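Local coordinates for periplasmic aliphatic sulphonates-binding protein (Escherichia coli, PDB 2X26) that probably serves as the periplasmic binding component of an ABC-type transport system that takes up aliphatic sulfonates, at residues A190-A195 with R281-Q286; Q44-L49 with A72-V77; P63-Q68 with Q262-L267. All coordinates share one frame; numbering follows the deposited sequence. Where two conformers were deposited one is given.

Interaction 1: residues A190-A195 with R281-Q286; sequences AARPYA and RQRIWQ
The guanidinium of R192 reaches across to the backbone of the 281-286 segment, where its NH2 donates a hydrogen bond to the carbonyl O of Q282 at 3.2 Å. In this periplasmic binding protein of the SsuA/TauA family, the bond helps join a loop that follows helix 255-270 to the sheet whose outermost strand is 74-80, at the point where its neighbour, strand 186-191, gives way to helix 192-197. The bond is nearly straight, 163° at the hydrogen, and the oxygen lies at the edge of the guanidinium, in its plane; the donor, however, is tilted 31° from the carbonyl plane. The second touch is apolar. CB of A195 sits over one face of the W285 indole, 3.9 Å from the centroid of the five-membered ring, a CH-pi contact. A torsion that swings CG of W285 away from its own backbone N (chi1 179°) helps bring the ring beneath this methyl.

Further out, D73 forms a salt bridge with the same NH2 of R192, so that this nitrogen is gripped from the carbonyl and the carboxylate together. V75, on strand 74-80, packs against the R192 side chain, and backbone bonds from R283 and W285 to Y76 tie the loop to that strand. At the start of helix 192-197, where A191 occupies the N-cap position, its carbonyl O accepts a hydrogen bond from the backbone N of A195 at 3.1 Å.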
# COMPACT_ATOMS: atom_id res chain seq x y z
N ALA A 190 -9.66 -6.41 3.79
CA ALA A 190 -10.09 -7.67 4.37
C ALA A 190 -11.25 -8.21 3.59
O ALA A 190 -11.85 -7.48 2.85
CB ALA A 190 -10.51 -7.48 5.82
N ALA A 191 -11.59 -9.49 3.78
CA ALA A 191 -12.88 -9.97 3.30
C ALA A 191 -14.02 -9.38 4.13
O ALA A 191 -13.90 -9.18 5.35
CB ALA A 191 -12.91 -11.50 3.36
N ARG A 192 -15.13 -9.05 3.45
CA ARG A 192 -16.21 -8.41 4.16
C ARG A 192 -16.75 -9.18 5.38
O ARG A 192 -16.98 -8.58 6.43
CB ARG A 192 -17.31 -7.96 3.21
CG ARG A 192 -18.42 -7.14 3.88
CD ARG A 192 -19.61 -7.00 2.94
NE ARG A 192 -19.18 -6.64 1.59
CZ ARG A 192 -19.10 -5.39 1.16
NH1 ARG A 192 -19.42 -4.38 1.98
NH2 ARG A 192 -18.67 -5.14 -0.09
N PRO A 193 -16.89 -10.50 5.28
CA PRO A 193 -17.45 -11.19 6.43
C PRO A 193 -16.52 -11.11 7.63
O PRO A 193 -17.00 -11.01 8.77
CB PRO A 193 -17.57 -12.65 5.94
CG PRO A 193 -17.76 -12.53 4.52
CD PRO A 193 -16.82 -11.40 4.11
N TYR A 194 -15.20 -11.12 7.39
CA TYR A 194 -14.26 -11.05 8.51
C TYR A 194 -14.29 -9.69 9.15
O TYR A 194 -14.19 -9.59 10.37
CB TYR A 194 -12.81 -11.31 8.05
CG TYR A 194 -11.77 -11.47 9.14
CD1 TYR A 194 -11.52 -12.73 9.70
CD2 TYR A 194 -11.01 -10.39 9.61
CE1 TYR A 194 -10.54 -12.92 10.70
CE2 TYR A 194 -10.04 -10.56 10.64
CZ TYR A 194 -9.80 -11.83 11.16
OH TYR A 194 -8.82 -12.02 12.13
N ALA A 195 -14.40 -8.64 8.34
CA ALA A 195 -14.44 -7.28 8.86
C ALA A 195 -15.75 -7.10 9.68
O ALA A 195 -15.71 -6.50 10.77
CB ALA A 195 -14.37 -6.30 7.72
N ARG A 281 -17.13 2.79 -3.86
CA ARG A 281 -17.82 3.05 -2.62
C ARG A 281 -18.51 1.81 -2.03
O ARG A 281 -18.62 1.72 -0.83
CB ARG A 281 -18.81 4.20 -2.75
CG ARG A 281 -18.08 5.55 -2.89
CD ARG A 281 -19.02 6.55 -3.48
NE ARG A 281 -18.41 7.84 -3.74
CZ ARG A 281 -17.90 8.22 -4.91
NH1 ARG A 281 -17.86 7.38 -5.94
NH2 ARG A 281 -17.42 9.45 -5.05
N GLN A 282 -18.94 0.88 -2.88
CA GLN A 282 -19.58 -0.37 -2.42
C GLN A 282 -18.59 -1.25 -1.62
O GLN A 282 -19.00 -2.08 -0.79
CB GLN A 282 -20.15 -1.14 -3.65
CG GLN A 282 -21.10 -2.35 -3.36
CD GLN A 282 -20.41 -3.68 -3.01
OE1 GLN A 282 -19.30 -4.02 -3.48
NE2 GLN A 282 -21.09 -4.47 -2.17
N ARG A 283 -17.28 -1.04 -1.87
CA ARG A 283 -16.21 -1.81 -1.25
C ARG A 283 -15.61 -1.12 -0.02
O ARG A 283 -14.63 -1.62 0.52
CB ARG A 283 -15.08 -2.10 -2.26
CG ARG A 283 -15.51 -2.89 -3.50
CD ARG A 283 -16.00 -4.30 -3.16
NE ARG A 283 -15.78 -5.22 -4.28
CZ ARG A 283 -16.53 -5.28 -5.38
NH1 ARG A 283 -17.55 -4.44 -5.55
NH2 ARG A 283 -16.25 -6.16 -6.34
N ILE A 284 -16.17 0.02 0.40
CA ILE A 284 -15.68 0.72 1.58
C ILE A 284 -16.36 0.15 2.84
O ILE A 284 -17.58 0.06 2.89
CB ILE A 284 -15.79 2.26 1.41
CG1 ILE A 284 -14.70 2.69 0.41
CG2 ILE A 284 -15.54 2.98 2.72
CD1 ILE A 284 -14.83 4.08 -0.06
N TRP A 285 -15.55 -0.33 3.80
CA TRP A 285 -16.09 -0.81 5.07
C TRP A 285 -16.34 0.36 5.99
O TRP A 285 -15.42 1.18 6.25
CB TRP A 285 -15.15 -1.83 5.70
CG TRP A 285 -15.60 -2.39 7.06
CD1 TRP A 285 -16.70 -3.14 7.30
CD2 TRP A 285 -14.94 -2.21 8.33
NE1 TRP A 285 -16.79 -3.45 8.65
CE2 TRP A 285 -15.70 -2.90 9.30
CE3 TRP A 285 -13.76 -1.54 8.73
CZ2 TRP A 285 -15.33 -2.95 10.66
CZ3 TRP A 285 -13.38 -1.58 10.08
CH2 TRP A 285 -14.17 -2.28 11.05
N GLN A 286 -17.61 0.49 6.40
CA GLN A 286 -17.98 1.41 7.47
C GLN A 286 -17.66 0.73 8.81
O GLN A 286 -18.20 -0.35 9.11
CB GLN A 286 -19.47 1.77 7.37
CG GLN A 286 -19.81 2.48 6.06
CD GLN A 286 -19.27 3.90 6.02
OE1 GLN A 286 -19.72 4.75 6.78
NE2 GLN A 286 -18.31 4.16 5.11

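Interaction 2: residues Q44-L49 with A72-V77; sequences QMLEAL and ADLVYV
L74 pushes its branched end between L46 and L49 of helix 42-51, and the contact is made almost wholly by apolar side chains. The closest approach is from CD2 of L74 to CG of L49, at 3.9 Å. Both methyls of L74 also come to 4.1 Å from CD2 of L49, so this one methyl is met by the whole fork of its partner. The two side chains cross obliquely. L49 can offer its branch point because its CG lies anti to the backbone N (chi1 -158°). Toward the other leucine the touch is lighter: CD1 of L74 stands 4.2 Å from CD2 of L46, and 4.1 Å from the carbonyl O of L46.

This is helix-on-sheet packing within an alpha/beta domain of the periplasmic binding protein fold, with strand 74-80 at one margin of a mixed sheet. All three leucines are buried, and an alanine in place of L74 would probably open a gap between the strand and the helix, depriving L46 and L49 of the methyls that fill it.

Polar bonds work around the edges of this apolar patch. The backbone O of L74 accepts a hydrogen bond from NE2 of Q68, and V75 pairs through its backbone with A190 of the neighbouring strand. Within the helix, the backbone N of L49 bonds to O of M45 at 2.9 Å.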
# COMPACT_ATOMS: atom_id res chain seq x y z
N GLN A 44 -0.40 -10.68 -5.67
CA GLN A 44 -0.29 -12.00 -5.06
C GLN A 44 -0.95 -12.04 -3.69
O GLN A 44 -1.64 -13.03 -3.35
CB GLN A 44 1.18 -12.41 -4.90
CG GLN A 44 1.89 -12.65 -6.24
CD GLN A 44 2.60 -11.41 -6.80
OE1 GLN A 44 2.07 -10.31 -6.77
NE2 GLN A 44 3.81 -11.62 -7.36
N MET A 45 -0.80 -10.97 -2.90
CA MET A 45 -1.45 -10.93 -1.58
C MET A 45 -2.96 -10.96 -1.74
O MET A 45 -3.68 -11.63 -0.98
CB MET A 45 -1.02 -9.67 -0.77
CG MET A 45 -1.65 -9.54 0.65
SD MET A 45 -3.28 -8.75 0.64
CE MET A 45 -4.13 -9.49 2.02
N LEU A 46 -3.47 -10.24 -2.74
CA LEU A 46 -4.93 -10.13 -2.84
C LEU A 46 -5.55 -11.44 -3.33
O LEU A 46 -6.68 -11.74 -3.00
CB LEU A 46 -5.34 -8.98 -3.74
CG LEU A 46 -5.05 -7.58 -3.13
CD1 LEU A 46 -5.52 -6.47 -4.09
CD2 LEU A 46 -5.56 -7.32 -1.70
N GLU A 47 -4.80 -12.17 -4.14
CA GLU A 47 -5.16 -13.53 -4.53
C GLU A 47 -5.37 -14.40 -3.29
O GLU A 47 -6.37 -15.11 -3.15
CB GLU A 47 -4.11 -14.11 -5.49
CG GLU A 47 -4.13 -13.32 -6.82
CD GLU A 47 -3.20 -13.82 -7.92
OE1 GLU A 47 -2.19 -14.52 -7.63
OE2 GLU A 47 -3.51 -13.51 -9.11
N ALA A 48 -4.43 -14.32 -2.36
CA ALA A 48 -4.54 -15.06 -1.11
C ALA A 48 -5.75 -14.58 -0.29
O ALA A 48 -6.49 -15.40 0.27
CB ALA A 48 -3.20 -14.92 -0.29
N LEU A 49 -5.95 -13.27 -0.22
CA LEU A 49 -7.09 -12.76 0.50
C LEU A 49 -8.38 -13.28 -0.10
O LEU A 49 -9.36 -13.57 0.63
CB LEU A 49 -7.03 -11.21 0.46
CG LEU A 49 -7.82 -10.47 1.57
CD1 LEU A 49 -7.41 -10.78 2.99
CD2 LEU A 49 -7.57 -8.99 1.34
N ALA A 72 -13.83 -9.56 -6.96
CA ALA A 72 -13.51 -9.87 -5.57
C ALA A 72 -14.27 -8.93 -4.65
O ALA A 72 -14.44 -7.72 -4.94
CB ALA A 72 -12.03 -9.86 -5.31
N ASP A 73 -14.81 -9.47 -3.56
CA ASP A 73 -15.64 -8.66 -2.65
C ASP A 73 -14.78 -8.09 -1.51
O ASP A 73 -15.28 -7.80 -0.42
CB ASP A 73 -16.82 -9.47 -2.10
CG ASP A 73 -17.85 -8.59 -1.35
OD1 ASP A 73 -17.96 -7.35 -1.59
OD2 ASP A 73 -18.57 -9.15 -0.48
N LEU A 74 -13.52 -7.84 -1.78
CA LEU A 74 -12.60 -7.37 -0.72
C LEU A 74 -12.86 -5.93 -0.37
O LEU A 74 -13.04 -5.11 -1.26
CB LEU A 74 -11.20 -7.47 -1.23
CG LEU A 74 -10.88 -8.83 -1.78
CD1 LEU A 74 -9.45 -8.77 -2.34
CD2 LEU A 74 -11.00 -9.91 -0.67
N VAL A 75 -12.91 -5.61 0.92
CA VAL A 75 -13.33 -4.28 1.35
C VAL A 75 -12.14 -3.50 1.85
O VAL A 75 -11.20 -4.10 2.44
CB VAL A 75 -14.40 -4.35 2.45
CG1 VAL A 75 -15.69 -4.94 1.87
CG2 VAL A 75 -13.96 -5.14 3.67
N TYR A 76 -12.18 -2.17 1.64
CA TYR A 76 -11.17 -1.28 2.20
C TYR A 76 -11.53 -1.01 3.65
O TYR A 76 -12.58 -0.41 3.94
CB TYR A 76 -11.19 0.04 1.44
CG TYR A 76 -10.91 -0.05 -0.04
CD1 TYR A 76 -9.59 0.02 -0.55
CD2 TYR A 76 -11.94 -0.14 -0.94
CE1 TYR A 76 -9.33 -0.04 -1.93
CE2 TYR A 76 -11.71 -0.22 -2.33
CZ TYR A 76 -10.39 -0.17 -2.82
OH TYR A 76 -10.14 -0.22 -4.18
N VAL A 77 -10.70 -1.48 4.56
CA VAL A 77 -10.94 -1.28 5.98
C VAL A 77 -10.21 -0.05 6.54
O VAL A 77 -10.60 0.46 7.59
CB VAL A 77 -10.64 -2.54 6.87
CG1 VAL A 77 -11.72 -3.67 6.68
CG2 VAL A 77 -9.17 -3.04 6.70

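Interaction 3: residues P63-Q68 with Q262-L267; sequences PPIFAQ and QQTADL
I65 lays its CD1 methyl against CG2 of T264, the two atoms 3.6 Å apart, with the side chains crossing at about a right angle. The same methyl reaches the backbone of the opposing helix, 3.8 Å from N of A265. The other branch of I65, CG2, meets CB of A265 at 4.0 Å, so one isoleucine spreads over two successive residues. The small alanine lets the backbones come close here: the CA atoms of I65 and A265 are 6.0 Å apart. T264 can present a methyl because its CG2 lies anti to the backbone N, while its OG1 turns back to make a weak hydrogen bond with O of L260 in its own helix.

Q262 and D266, one turn apart on helix 255-270, are linked to each other: NE2 of Q262 donates to OD1 of D266 at 2.9 Å, from above the carboxylate plane. K277 adds a salt bridge to that carboxylate oxygen. This is apolar helix-helix packing in the periplasmic binding protein fold: helix 255-270, late in the chain, returns to the early helix 62-69, with P63 and A67 packed on L46 of helix 42-51, T264 and L267 against helix 115-126, and P64 and Q68 resting on L189 of strand 186-191.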
# COMPACT_ATOMS: atom_id res chain seq x y z
N PRO A 63 -3.37 -2.30 -6.76
CA PRO A 63 -3.78 -3.71 -6.79
C PRO A 63 -5.26 -3.97 -6.49
O PRO A 63 -5.84 -4.83 -7.14
CB PRO A 63 -2.81 -4.40 -5.81
CG PRO A 63 -1.51 -3.53 -5.91
CD PRO A 63 -2.07 -2.11 -6.05
N PRO A 64 -5.88 -3.27 -5.51
CA PRO A 64 -7.27 -3.58 -5.23
C PRO A 64 -8.21 -3.31 -6.38
O PRO A 64 -9.27 -3.95 -6.46
CB PRO A 64 -7.66 -2.59 -4.14
CG PRO A 64 -6.36 -2.22 -3.49
CD PRO A 64 -5.31 -2.33 -4.54
N ILE A 65 -7.86 -2.34 -7.23
CA ILE A 65 -8.74 -2.03 -8.37
C ILE A 65 -8.78 -3.25 -9.29
O ILE A 65 -9.87 -3.67 -9.74
CB ILE A 65 -8.22 -0.78 -9.16
CG1 ILE A 65 -8.29 0.42 -8.25
CG2 ILE A 65 -9.06 -0.61 -10.46
CD1 ILE A 65 -7.55 1.73 -8.81
N PHE A 66 -7.62 -3.83 -9.58
CA PHE A 66 -7.60 -5.09 -10.39
C PHE A 66 -8.44 -6.22 -9.78
O PHE A 66 -9.22 -6.86 -10.48
CB PHE A 66 -6.18 -5.59 -10.59
CG PHE A 66 -5.40 -4.81 -11.57
CD1 PHE A 66 -5.26 -5.26 -12.87
CD2 PHE A 66 -4.80 -3.62 -11.20
CE1 PHE A 66 -4.54 -4.52 -13.78
CE2 PHE A 66 -4.07 -2.89 -12.12
CZ PHE A 66 -3.96 -3.33 -13.41
N ALA A 67 -8.30 -6.45 -8.48
CA ALA A 67 -9.05 -7.55 -7.84
C ALA A 67 -10.57 -7.26 -7.84
O ALA A 67 -11.39 -8.13 -8.13
CB ALA A 67 -8.50 -7.78 -6.36
N GLN A 68 -10.94 -6.02 -7.56
CA GLN A 68 -12.34 -5.71 -7.42
C GLN A 68 -12.98 -5.71 -8.79
O GLN A 68 -14.14 -6.11 -8.96
CB GLN A 68 -12.55 -4.41 -6.61
CG GLN A 68 -11.96 -4.61 -5.15
CD GLN A 68 -11.73 -3.31 -4.36
OE1 GLN A 68 -11.64 -2.19 -4.93
NE2 GLN A 68 -11.62 -3.45 -3.05
N GLN A 262 -11.99 6.26 -6.81
CA GLN A 262 -12.92 6.02 -7.95
C GLN A 262 -12.33 6.59 -9.23
O GLN A 262 -12.40 5.93 -10.29
CB GLN A 262 -14.31 6.61 -7.69
CG GLN A 262 -15.37 6.23 -8.78
CD GLN A 262 -15.58 4.74 -8.86
OE1 GLN A 262 -16.09 4.13 -7.92
NE2 GLN A 262 -15.18 4.12 -9.99
N GLN A 263 -11.74 7.79 -9.13
CA GLN A 263 -11.09 8.44 -10.28
C GLN A 263 -10.04 7.49 -10.89
O GLN A 263 -9.96 7.31 -12.12
CB GLN A 263 -10.44 9.78 -9.87
CG GLN A 263 -11.34 11.04 -9.86
CD GLN A 263 -10.75 12.18 -8.99
OE1 GLN A 263 -9.54 12.43 -8.99
NE2 GLN A 263 -11.62 12.85 -8.24
N THR A 264 -9.19 6.91 -10.03
CA THR A 264 -8.14 6.02 -10.53
C THR A 264 -8.74 4.75 -11.17
O THR A 264 -8.26 4.25 -12.21
CB THR A 264 -7.17 5.63 -9.40
OG1 THR A 264 -6.62 6.84 -8.84
CG2 THR A 264 -6.02 4.75 -9.96
N ALA A 265 -9.78 4.21 -10.54
CA ALA A 265 -10.45 3.04 -11.14
C ALA A 265 -11.00 3.40 -12.51
O ALA A 265 -10.82 2.63 -13.47
CB ALA A 265 -11.54 2.50 -10.25
N ASP A 266 -11.60 4.58 -12.62
CA ASP A 266 -12.08 5.03 -13.93
C ASP A 266 -10.96 5.16 -14.95
O ASP A 266 -11.09 4.66 -16.07
CB ASP A 266 -12.87 6.33 -13.85
CG ASP A 266 -14.10 6.23 -12.94
OD1 ASP A 266 -14.57 5.11 -12.63
OD2 ASP A 266 -14.58 7.30 -12.53
N LEU A 267 -9.86 5.80 -14.55
CA LEU A 267 -8.68 5.94 -15.42
C LEU A 267 -8.18 4.58 -15.92
O LEU A 267 -7.90 4.39 -17.12
CB LEU A 267 -7.54 6.64 -14.67
CG LEU A 267 -6.27 6.97 -15.48
CD1 LEU A 267 -6.64 7.90 -16.66
CD2 LEU A 267 -5.12 7.57 -14.62

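Overall arrangement
The three contacts illustrate how chemistry follows depth. Interactions 2 and 3 are buried and rest mainly on apolar side chains, without hydrogen bonds between their segments, interaction 2 setting a helix on a strand and interaction 3 a helix on a helix. Interaction 1, partly buried and farther from the centre of the chain, combines an arginine-to-carbonyl hydrogen bond with a methyl set over an indole face. Interactions 1 and 2 meet on the same sheet, where strands 186-191 and 74-80 are neighbours, and R283 bonds to Y76 and A72. Q68 links interaction 3 to interaction 2 through L74 and, more weakly, Y76. Helix 255-270 and the loop beyond it supply the later segments of interactions 3 and 1.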